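Local coordinates for protein JSC1_58120g3 ([Leptolyngbya] sp. JSC-1, PDB 6XHH) that probably acts as a far-red light sensor, a cyanobacteriochrome GAF domain that holds a linear tetrapyrrole chromophore of the verdin type, at residues Phe33-Phe43 and Leu140-Ser150. Sequence-based numbering, arbitrary orientation.
With M1V (mesobiliverdin IX(alpha)), chain C; EDO (1,2-ethanediol), chain E.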
ATOM      1  N   PHE A  33       7.083  -5.702   9.113  1.00 12.13           N
ATOM      2  CA  PHE A  33       5.973  -6.639   8.981  1.00 15.19           C
ATOM      3  C   PHE A  33       6.414  -8.072   8.705  1.00 12.33           C
ATOM      4  O   PHE A  33       5.573  -8.978   8.747  1.00 15.63           O
ATOM      5  CB  PHE A  33       5.033  -6.173   7.861  1.00 13.47           C
ATOM      6  CG  PHE A  33       4.164  -4.988   8.235  1.00 13.72           C
ATOM      7  CD1 PHE A  33       4.159  -4.479   9.528  1.00 21.69           C
ATOM      8  CD2 PHE A  33       3.342  -4.394   7.294  1.00 14.99           C
ATOM      9  CE1 PHE A  33       3.343  -3.400   9.879  1.00 17.33           C
ATOM     10  CE2 PHE A  33       2.525  -3.308   7.643  1.00 22.87           C
ATOM     11  CZ  PHE A  33       2.534  -2.813   8.932  1.00 17.77           C
ATOM     12  N   GLY A  34       7.699  -8.302   8.442  1.00 12.82           N
ATOM     13  CA  GLY A  34       8.172  -9.621   8.062  1.00 16.94           C
ATOM     14  C   GLY A  34       7.414 -10.185   6.877  1.00 15.66           C
ATOM     15  O   GLY A  34       6.948 -11.332   6.910  1.00 16.67           O
ATOM     16  N   ILE A  35       7.274  -9.393   5.818  1.00 15.07           N
ATOM     17  CA  ILE A  35       6.505  -9.843   4.662  1.00 12.21           C
ATOM     18  C   ILE A  35       7.370  -9.851   3.409  1.00 14.36           C
ATOM     19  O   ILE A  35       8.562  -9.518   3.452  1.00 14.14           O
ATOM     20  CB  ILE A  35       5.259  -8.970   4.438  1.00 11.69           C
ATOM     21  CG1 ILE A  35       5.657  -7.491   4.260  1.00 15.12           C
ATOM     22  CG2 ILE A  35       4.259  -9.162   5.584  1.00 13.82           C
ATOM     23  CD1 ILE A  35       4.455  -6.547   4.116  1.00 14.91           C
ATOM     24  N   GLU A  36       6.769 -10.207   2.277  1.00 12.77           N
ATOM     25  CA  GLU A  36       7.537 -10.519   1.082  1.00 12.85           C
ATOM     26  C   GLU A  36       7.632  -9.371   0.085  1.00 13.50           C
ATOM     27  O   GLU A  36       8.548  -9.373  -0.739  1.00 13.49           O
ATOM     28  CB  GLU A  36       6.950 -11.769   0.409  1.00 15.01           C
ATOM     29  CG  GLU A  36       7.252 -13.016   1.245  1.00 15.01           C
ATOM     30  CD  GLU A  36       6.320 -14.209   1.021  1.00 15.67           C
ATOM     31  OE1 GLU A  36       5.226 -14.084   0.424  1.00 14.59           O
ATOM     32  OE2 GLU A  36       6.709 -15.313   1.463  1.00 20.45           O
ATOM     33  N   ARG A  37       6.739  -8.383   0.144  1.00 12.30           N
ATOM     34  CA  ARG A  37       6.889  -7.234  -0.742  1.00  9.84           C
ATOM     35  C   ARG A  37       6.168  -6.033  -0.173  1.00 12.86           C
ATOM     36  O   ARG A  37       5.073  -6.167   0.362  1.00 12.35           O
ATOM     37  CB  ARG A  37       6.344  -7.521  -2.148  1.00 11.88           C
ATOM     38  CG  ARG A  37       6.938  -6.612  -3.195  1.00 17.03           C
ATOM     39  CD  ARG A  37       6.136  -6.585  -4.468  1.00 18.86           C
ATOM     40  NE  ARG A  37       5.997  -7.884  -5.132  1.00 16.30           N
ATOM     41  CZ  ARG A  37       6.909  -8.428  -5.938  1.00 16.61           C
ATOM     42  NH1 ARG A  37       8.063  -7.809  -6.185  1.00 20.18           N
ATOM     43  NH2 ARG A  37       6.655  -9.598  -6.515  1.00 16.64           N
ATOM     44  N   VAL A  38       6.796  -4.869  -0.295  1.00 11.25           N
ATOM     45  CA  VAL A  38       6.154  -3.577  -0.079  1.00  9.02           C
ATOM     46  C   VAL A  38       6.484  -2.701  -1.280  1.00 10.84           C
ATOM     47  O   VAL A  38       7.634  -2.659  -1.728  1.00 12.43           O
ATOM     48  CB  VAL A  38       6.611  -2.905   1.234  1.00  9.99           C
ATOM     49  CG1 VAL A  38       5.945  -1.535   1.397  1.00 11.90           C
ATOM     50  CG2 VAL A  38       6.267  -3.778   2.413  1.00 11.26           C
ATOM     51  N   THR A  39       5.476  -2.006  -1.803  1.00 10.90           N
ATOM     52  CA  THR A  39       5.630  -1.208  -3.006  1.00 11.74           C
ATOM     53  C   THR A  39       5.093   0.202  -2.798  1.00 10.77           C
ATOM     54  O   THR A  39       4.145   0.435  -2.036  1.00 11.28           O
ATOM     55  CB  THR A  39       4.893  -1.810  -4.223  1.00 11.91           C
ATOM     56  OG1 THR A  39       3.477  -1.872  -3.958  1.00 13.23           O
ATOM     57  CG2 THR A  39       5.392  -3.186  -4.536  1.00 13.71           C
ATOM     58  N   ILE A  40       5.690   1.133  -3.533  1.00 12.94           N
ATOM     59  CA  ILE A  40       5.144   2.464  -3.744  1.00 12.58           C
ATOM     60  C   ILE A  40       4.741   2.561  -5.202  1.00 11.94           C
ATOM     61  O   ILE A  40       5.555   2.306  -6.104  1.00 13.36           O
ATOM     62  CB  ILE A  40       6.153   3.562  -3.365  1.00 11.33           C
ATOM     63  CG1 ILE A  40       6.419   3.515  -1.856  1.00  9.77           C
ATOM     64  CG2 ILE A  40       5.623   4.939  -3.759  1.00 14.19           C
ATOM     65  CD1 ILE A  40       7.707   4.232  -1.429  1.00 11.03           C
ATOM     66  N   TYR A  41       3.480   2.916  -5.428  1.00 10.98           N
ATOM     67  CA  TYR A  41       2.858   2.946  -6.740  1.00 12.81           C
ATOM     68  C   TYR A  41       2.302   4.338  -6.966  1.00 12.10           C
ATOM     69  O   TYR A  41       1.624   4.891  -6.089  1.00 11.81           O
ATOM     70  CB  TYR A  41       1.759   1.885  -6.789  1.00  9.24           C
ATOM     71  CG  TYR A  41       0.753   1.882  -7.916  1.00  9.43           C
ATOM     72  CD1 TYR A  41      -0.381   2.681  -7.851  1.00 12.15           C
ATOM     73  CD2 TYR A  41       0.861   0.978  -8.958  1.00 13.47           C
ATOM     74  CE1 TYR A  41      -1.357   2.631  -8.831  1.00 12.46           C
ATOM     75  CE2 TYR A  41      -0.112   0.913  -9.959  1.00 11.21           C
ATOM     76  CZ  TYR A  41      -1.219   1.742  -9.878  1.00  9.32           C
ATOM     77  OH  TYR A  41      -2.180   1.677 -10.858  1.00 14.65           O
ATOM     78  N   LYS A  42       2.627   4.914  -8.114  1.00 12.32           N
ATOM     79  CA  LYS A  42       2.244   6.279  -8.436  1.00 12.31           C
ATOM     80  C   LYS A  42       1.096   6.299  -9.438  1.00 14.49           C
ATOM     81  O   LYS A  42       1.183   5.676 -10.503  1.00 13.10           O
ATOM     82  CB  LYS A  42       3.439   7.046  -8.995  1.00 13.58           C
ATOM     83  CG  LYS A  42       3.096   8.454  -9.435  1.00 15.34           C
ATOM     84  CD  LYS A  42       4.350   9.201  -9.872  1.00 14.52           C
ATOM     85  CE  LYS A  42       3.991  10.649 -10.178  1.00 19.60           C
ATOM     86  NZ  LYS A  42       5.148  11.505 -10.554  1.00 25.31           N
ATOM     87  N   PHE A  43       0.039   7.032  -9.107  1.00 11.95           N
ATOM     88  CA  PHE A  43      -1.072   7.207 -10.031  1.00 14.59           C
ATOM     89  C   PHE A  43      -0.681   8.082 -11.218  1.00 13.74           C
ATOM     90  O   PHE A  43      -0.029   9.121 -11.066  1.00 15.36           O
ATOM     91  CB  PHE A  43      -2.263   7.846  -9.330  1.00 15.08           C
ATOM     92  CG  PHE A  43      -3.085   6.897  -8.520  1.00 11.80           C
ATOM     93  CD1 PHE A  43      -3.588   5.729  -9.067  1.00 13.14           C
ATOM     94  CD2 PHE A  43      -3.366   7.198  -7.191  1.00 11.74           C
ATOM     95  CE1 PHE A  43      -4.366   4.867  -8.294  1.00 12.41           C
ATOM     96  CE2 PHE A  43      -4.125   6.340  -6.406  1.00 11.41           C
ATOM     97  CZ  PHE A  43      -4.636   5.178  -6.966  1.00 12.02           C
ATOM     98  N   LEU A 140      -4.548  13.014  -3.994  1.00 18.26           N
ATOM     99  CA  LEU A 140      -4.257  11.583  -4.010  1.00 15.99           C
ATOM    100  C   LEU A 140      -3.163  11.306  -5.040  1.00 16.78           C
ATOM    101  O   LEU A 140      -3.375  11.470  -6.245  1.00 18.02           O
ATOM    102  CB  LEU A 140      -5.524  10.795  -4.324  1.00 11.89           C
ATOM    103  CG  LEU A 140      -5.401   9.270  -4.371  1.00 15.84           C
ATOM    104  CD1 LEU A 140      -4.875   8.734  -3.056  1.00 11.51           C
ATOM    105  CD2 LEU A 140      -6.745   8.585  -4.740  1.00 14.43           C
ATOM    106  N   TRP A 141      -1.988  10.891  -4.564  1.00 14.39           N
ATOM    107  CA  TRP A 141      -0.790  10.758  -5.378  1.00 13.39           C
ATOM    108  C   TRP A 141      -0.519   9.322  -5.808  1.00 11.14           C
ATOM    109  O   TRP A 141      -0.069   9.082  -6.939  1.00 14.02           O
ATOM    110  CB  TRP A 141       0.410  11.302  -4.589  1.00 13.50           C
ATOM    111  CG  TRP A 141       1.741  11.229  -5.288  1.00 11.81           C
ATOM    112  CD1 TRP A 141       2.350  12.221  -6.012  1.00 16.79           C
ATOM    113  CD2 TRP A 141       2.625  10.092  -5.343  1.00 16.20           C
ATOM    114  NE1 TRP A 141       3.566  11.778  -6.486  1.00 16.33           N
ATOM    115  CE2 TRP A 141       3.754  10.477  -6.098  1.00 15.71           C
ATOM    116  CE3 TRP A 141       2.581   8.799  -4.808  1.00 12.59           C
ATOM    117  CZ2 TRP A 141       4.818   9.604  -6.347  1.00 15.42           C
ATOM    118  CZ3 TRP A 141       3.641   7.937  -5.056  1.00 16.01           C
ATOM    119  CH2 TRP A 141       4.745   8.348  -5.813  1.00 15.75           C
ATOM    120  N   GLY A 142      -0.773   8.370  -4.926  1.00 12.84           N
ATOM    121  CA  GLY A 142      -0.446   6.989  -5.218  1.00 11.70           C
ATOM    122  C   GLY A 142      -0.873   6.093  -4.083  1.00 10.43           C
ATOM    123  O   GLY A 142      -1.714   6.471  -3.261  1.00 11.55           O
ATOM    124  N   LEU A 143      -0.285   4.895  -4.052  1.00 10.27           N
ATOM    125  CA  LEU A 143      -0.628   3.876  -3.072  1.00  9.27           C
ATOM    126  C   LEU A 143       0.626   3.259  -2.479  1.00 10.66           C
ATOM    127  O   LEU A 143       1.607   3.018  -3.194  1.00 10.53           O
ATOM    128  CB  LEU A 143      -1.485   2.766  -3.709  1.00  8.95           C
ATOM    129  CG  LEU A 143      -2.763   3.200  -4.430  1.00 10.90           C
ATOM    130  CD1 LEU A 143      -3.371   2.040  -5.220  1.00 12.79           C
ATOM    131  CD2 LEU A 143      -3.758   3.745  -3.430  1.00 10.90           C
ATOM    132  N   LEU A 144       0.570   2.979  -1.182  1.00  9.97           N
ATOM    133  CA  LEU A 144       1.561   2.174  -0.475  1.00 10.25           C
ATOM    134  C   LEU A 144       0.915   0.830  -0.164  1.00  9.72           C
ATOM    135  O   LEU A 144      -0.139   0.786   0.490  1.00 10.73           O
ATOM    136  CB  LEU A 144       2.024   2.871   0.806  1.00 10.79           C
ATOM    137  CG  LEU A 144       2.897   2.103   1.799  1.00 10.34           C
ATOM    138  CD1 LEU A 144       4.270   1.795   1.227  1.00 11.12           C
ATOM    139  CD2 LEU A 144       3.050   2.883   3.099  1.00 13.35           C
ATOM    140  N   SER A 145       1.519  -0.248  -0.660  1.00  8.87           N
ATOM    141  CA  SER A 145       0.966  -1.595  -0.562  1.00  7.44           C
ATOM    142  C   SER A 145       1.928  -2.492   0.197  1.00 10.51           C
ATOM    143  O   SER A 145       3.127  -2.522  -0.100  1.00  9.36           O
ATOM    144  CB  SER A 145       0.679  -2.196  -1.951  1.00 11.19           C
ATOM    145  OG  SER A 145      -0.220  -1.357  -2.671  1.00 13.78           O
ATOM    146  N   ALA A 146       1.390  -3.227   1.156  1.00 11.57           N
ATOM    147  CA  ALA A 146       2.066  -4.328   1.826  1.00 11.43           C
ATOM    148  C   ALA A 146       1.490  -5.642   1.319  1.00  8.85           C
ATOM    149  O   ALA A 146       0.272  -5.853   1.387  1.00 10.47           O
ATOM    150  CB  ALA A 146       1.870  -4.213   3.339  1.00 10.64           C
ATOM    151  N   PHE A 147       2.351  -6.523   0.821  1.00  9.10           N
ATOM    152  CA  PHE A 147       1.917  -7.748   0.156  1.00  9.43           C
ATOM    153  C   PHE A 147       2.530  -8.975   0.828  1.00 12.97           C
ATOM    154  O   PHE A 147       3.702  -8.967   1.226  1.00 12.55           O
ATOM    155  CB  PHE A 147       2.344  -7.772  -1.330  1.00 12.55           C
ATOM    156  CG  PHE A 147       1.688  -6.736  -2.214  1.00 12.82           C
ATOM    157  CD1 PHE A 147       0.317  -6.515  -2.199  1.00 11.71           C
ATOM    158  CD2 PHE A 147       2.460  -6.006  -3.111  1.00 15.34           C
ATOM    159  CE1 PHE A 147      -0.265  -5.587  -3.069  1.00 11.65           C
ATOM    160  CE2 PHE A 147       1.886  -5.074  -3.969  1.00 14.87           C
ATOM    161  CZ  PHE A 147       0.521  -4.872  -3.946  1.00 15.34           C
ATOM    162  N   GLN A 148       1.761 -10.055   0.911  1.00 11.41           N
ATOM    163  CA  GLN A 148       2.336 -11.372   1.101  1.00 12.53           C
ATOM    164  C   GLN A 148       2.054 -12.189  -0.155  1.00 12.08           C
ATOM    165  O   GLN A 148       0.956 -12.129  -0.714  1.00 12.79           O
ATOM    166  CB  GLN A 148       1.789 -12.060   2.355  1.00 12.94           C
ATOM    167  CG  GLN A 148       2.591 -13.289   2.824  1.00 11.20           C
ATOM    168  CD  GLN A 148       3.924 -12.946   3.458  1.00 16.32           C
ATOM    169  OE1 GLN A 148       4.561 -11.958   3.115  1.00 11.65           O
ATOM    170  NE2 GLN A 148       4.357 -13.783   4.394  1.00 28.39           N
ATOM    171  N   ASN A 149       3.069 -12.907  -0.622  1.00 12.56           N
ATOM    172  CA  ASN A 149       3.017 -13.566  -1.917  1.00 13.23           C
ATOM    173  C   ASN A 149       2.856 -15.069  -1.826  1.00 15.40           C
ATOM    174  O   ASN A 149       2.258 -15.669  -2.723  1.00 17.90           O
ATOM    175  CB  ASN A 149       4.295 -13.261  -2.713  1.00 15.77           C
ATOM    176  CG  ASN A 149       4.469 -11.778  -3.000  1.00 16.05           C
ATOM    177  OD1 ASN A 149       3.510 -11.008  -2.954  1.00 15.10           O
ATOM    178  ND2 ASN A 149       5.695 -11.378  -3.314  1.00 18.05           N
ATOM    179  N   SER A 150       3.416 -15.698  -0.796  1.00 14.43           N
ATOM    180  CA  SER A 150       3.411 -17.149  -0.694  1.00 16.77           C
ATOM    181  C   SER A 150       2.208 -17.708   0.053  1.00 18.14           C
ATOM    182  O   SER A 150       1.937 -18.907  -0.074  1.00 18.88           O
ATOM    183  CB  SER A 150       4.709 -17.614  -0.022  1.00 16.57           C
ATOM    184  OG  SER A 150       4.797 -17.103   1.291  1.00 20.44           O
TER
HETATM  185  OA  M1V C 801      -7.045  -4.893 -12.917  1.00 14.52           O
HETATM  186  C1A M1V C 801      -8.255  -5.050 -12.848  1.00 15.63           C
HETATM  187  NA  M1V C 801      -9.003  -4.673 -11.803  1.00 16.23           N
HETATM  188  C2A M1V C 801      -9.066  -5.634 -13.841  1.00 16.52           C
HETATM  189  CMA M1V C 801      -8.588  -6.184 -15.166  1.00 18.45           C
HETATM  190  C3A M1V C 801     -10.381  -5.621 -13.384  1.00 16.14           C
HETATM  191  CAA M1V C 801     -11.583  -6.137 -14.081  1.00 18.55           C
HETATM  192  CBA M1V C 801     -12.609  -5.038 -14.360  1.00 17.88           C
HETATM  193  C4A M1V C 801     -10.342  -4.995 -12.044  1.00 14.35           C
HETATM  194  CHA M1V C 801     -11.442  -4.777 -11.259  1.00 15.67           C
HETATM  195  C1B M1V C 801     -11.561  -4.166  -9.932  1.00 14.86           C
HETATM  196  C2B M1V C 801     -12.810  -4.097  -9.260  1.00 12.92           C
HETATM  197  CMB M1V C 801     -14.123  -4.634  -9.777  1.00 15.39           C
HETATM  198  C3B M1V C 801     -12.598  -3.476  -8.066  1.00 12.72           C
HETATM  199  CAB M1V C 801     -13.642  -3.186  -7.003  1.00 15.82           C
HETATM  200  CBB M1V C 801     -13.454  -4.133  -5.805  1.00 15.66           C
HETATM  201  CGB M1V C 801     -13.806  -5.554  -6.189  1.00 14.25           C
HETATM  202  O2B M1V C 801     -14.998  -5.854  -6.445  1.00 19.62           O
HETATM  203  O1B M1V C 801     -12.933  -6.447  -6.257  1.00 14.32           O
HETATM  204  NB  M1V C 801     -10.629  -3.590  -9.157  1.00 15.25           N
HETATM  205  C4B M1V C 801     -11.209  -3.155  -8.018  1.00 12.09           C
HETATM  206  CHB M1V C 801     -10.646  -2.490  -6.918  1.00 12.54           C
HETATM  207  C1C M1V C 801      -9.315  -2.248  -6.548  1.00 13.14           C
HETATM  208  C2C M1V C 801      -8.958  -1.842  -5.255  1.00 12.69           C
HETATM  209  CAC M1V C 801      -9.939  -1.540  -4.143  1.00 14.71           C
HETATM  210  CBC M1V C 801     -10.401  -0.089  -4.454  1.00 17.53           C
HETATM  211  CGC M1V C 801     -11.701   0.343  -3.791  1.00 17.38           C
HETATM  212  O2C M1V C 801     -12.317  -0.430  -3.023  1.00 21.72           O
HETATM  213  O1C M1V C 801     -12.186   1.482  -4.013  1.00 20.38           O
HETATM  214  C3C M1V C 801      -7.573  -1.695  -5.239  1.00 13.68           C
HETATM  215  CMC M1V C 801      -6.767  -1.271  -4.043  1.00 13.43           C
HETATM  216  NC  M1V C 801      -8.169  -2.374  -7.301  1.00 13.22           N
HETATM  217  C4C M1V C 801      -7.091  -2.045  -6.518  1.00 13.63           C
HETATM  218  CHC M1V C 801      -5.783  -2.068  -7.083  1.00 15.11           C
HETATM  219  C1D M1V C 801      -4.549  -1.961  -6.490  1.00 11.62           C
HETATM  220  C2D M1V C 801      -3.441  -1.235  -7.007  1.00 16.07           C
HETATM  221  CMD M1V C 801      -3.445  -0.408  -8.270  1.00 13.51           C
HETATM  222  ND  M1V C 801      -4.140  -2.597  -5.326  1.00 11.55           N
HETATM  223  C4D M1V C 801      -2.852  -2.267  -5.094  1.00 13.78           C
HETATM  224  OD  M1V C 801      -2.214  -2.685  -4.126  1.00 14.37           O
HETATM  225  C3D M1V C 801      -2.403  -1.406  -6.146  1.00 14.63           C
HETATM  226  CAD M1V C 801      -1.036  -0.780  -6.273  1.00 14.22           C
HETATM  227  CBD M1V C 801      -0.049  -1.827  -6.740  1.00 16.03           C
HETATM  228  C1  EDO E 803       3.855 -12.854   8.967  1.00 24.68           C
HETATM  229  O1  EDO E 803       4.582 -11.765   8.376  1.00 18.10           O
HETATM  230  C2  EDO E 803       4.526 -14.186   8.624  1.00 18.44           C
HETATM  231  O2  EDO E 803       5.943 -14.053   8.826  1.00 28.11           O
HETATM  232  O   HOH W   1       3.892  -9.261  -5.163  1.00 18.23           O
HETATM  233  O   HOH W   2       1.770   0.149  -4.001  1.00 13.36           O
HETATM  234  O   HOH W   3       6.380  12.951  -7.635  1.00 31.62           O
HETATM  235  O   HOH W   4       0.499  10.877  -8.977  1.00 16.91           O
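Trp-141 carries Lys-42 over one face of its indole: with Lys-42 CG anti to the lysine backbone N (chi1 176°) and the chain extended, the lysine methylenes run across the six-membered ring, Lys-42 CG 4.0 Å from the centroid of the Trp-141 six-membered ring in a CH-pi contact, while Ile-40 CG2 meets the indole at its edge. On the other side of the sheet, Tyr-41 lays one ring face over the methyl and ethyl substituents of chromophore ring D, Tyr-41 CZ 3.5 Å from M1V CMD, and Leu-143 CD1 meets ring carbons C2D and C3D. Arg-37 CD reaches the edge of the Phe-147 ring at CD2; M1V OD lies at another part of the rim, by CZ and CE1. Phe-43 sets CZ against Leu-143 CG and CE2 against Leu-140 CG. Between these side chains, strands 37-43 and 140-148 pair antiparallel in the central GAF sheet; Thr-39 and Ser-145 exchange both backbone bonds, Ser-145 N to Thr-39 O nearly straight at 171°. At the far end, the Glu-36 carboxylate stacks on the Gln-148 amide, planes 23° apart. Glu-36 OE1 accepts Asn-149 N and Ser-150 N, each at 2.7 Å, and Glu-36 OE2 takes the Ser-150 hydroxyl on the syn lone pair, OG 2.6 Å away. With an alanine in place of Glu-36, the two amides and the hydroxyl would probably lose their carboxylate acceptor, setting the loop at 149-150 free to shift. Ser-145 OG donates to M1V OD at 2.8 Å and receives a proton from a water that also donates to Leu-143 O, so the sheet itself supplies a polar grip on the chromophore's lactam carbonyl beside the apolar contacts of Leu-143 and Tyr-41 on ring D.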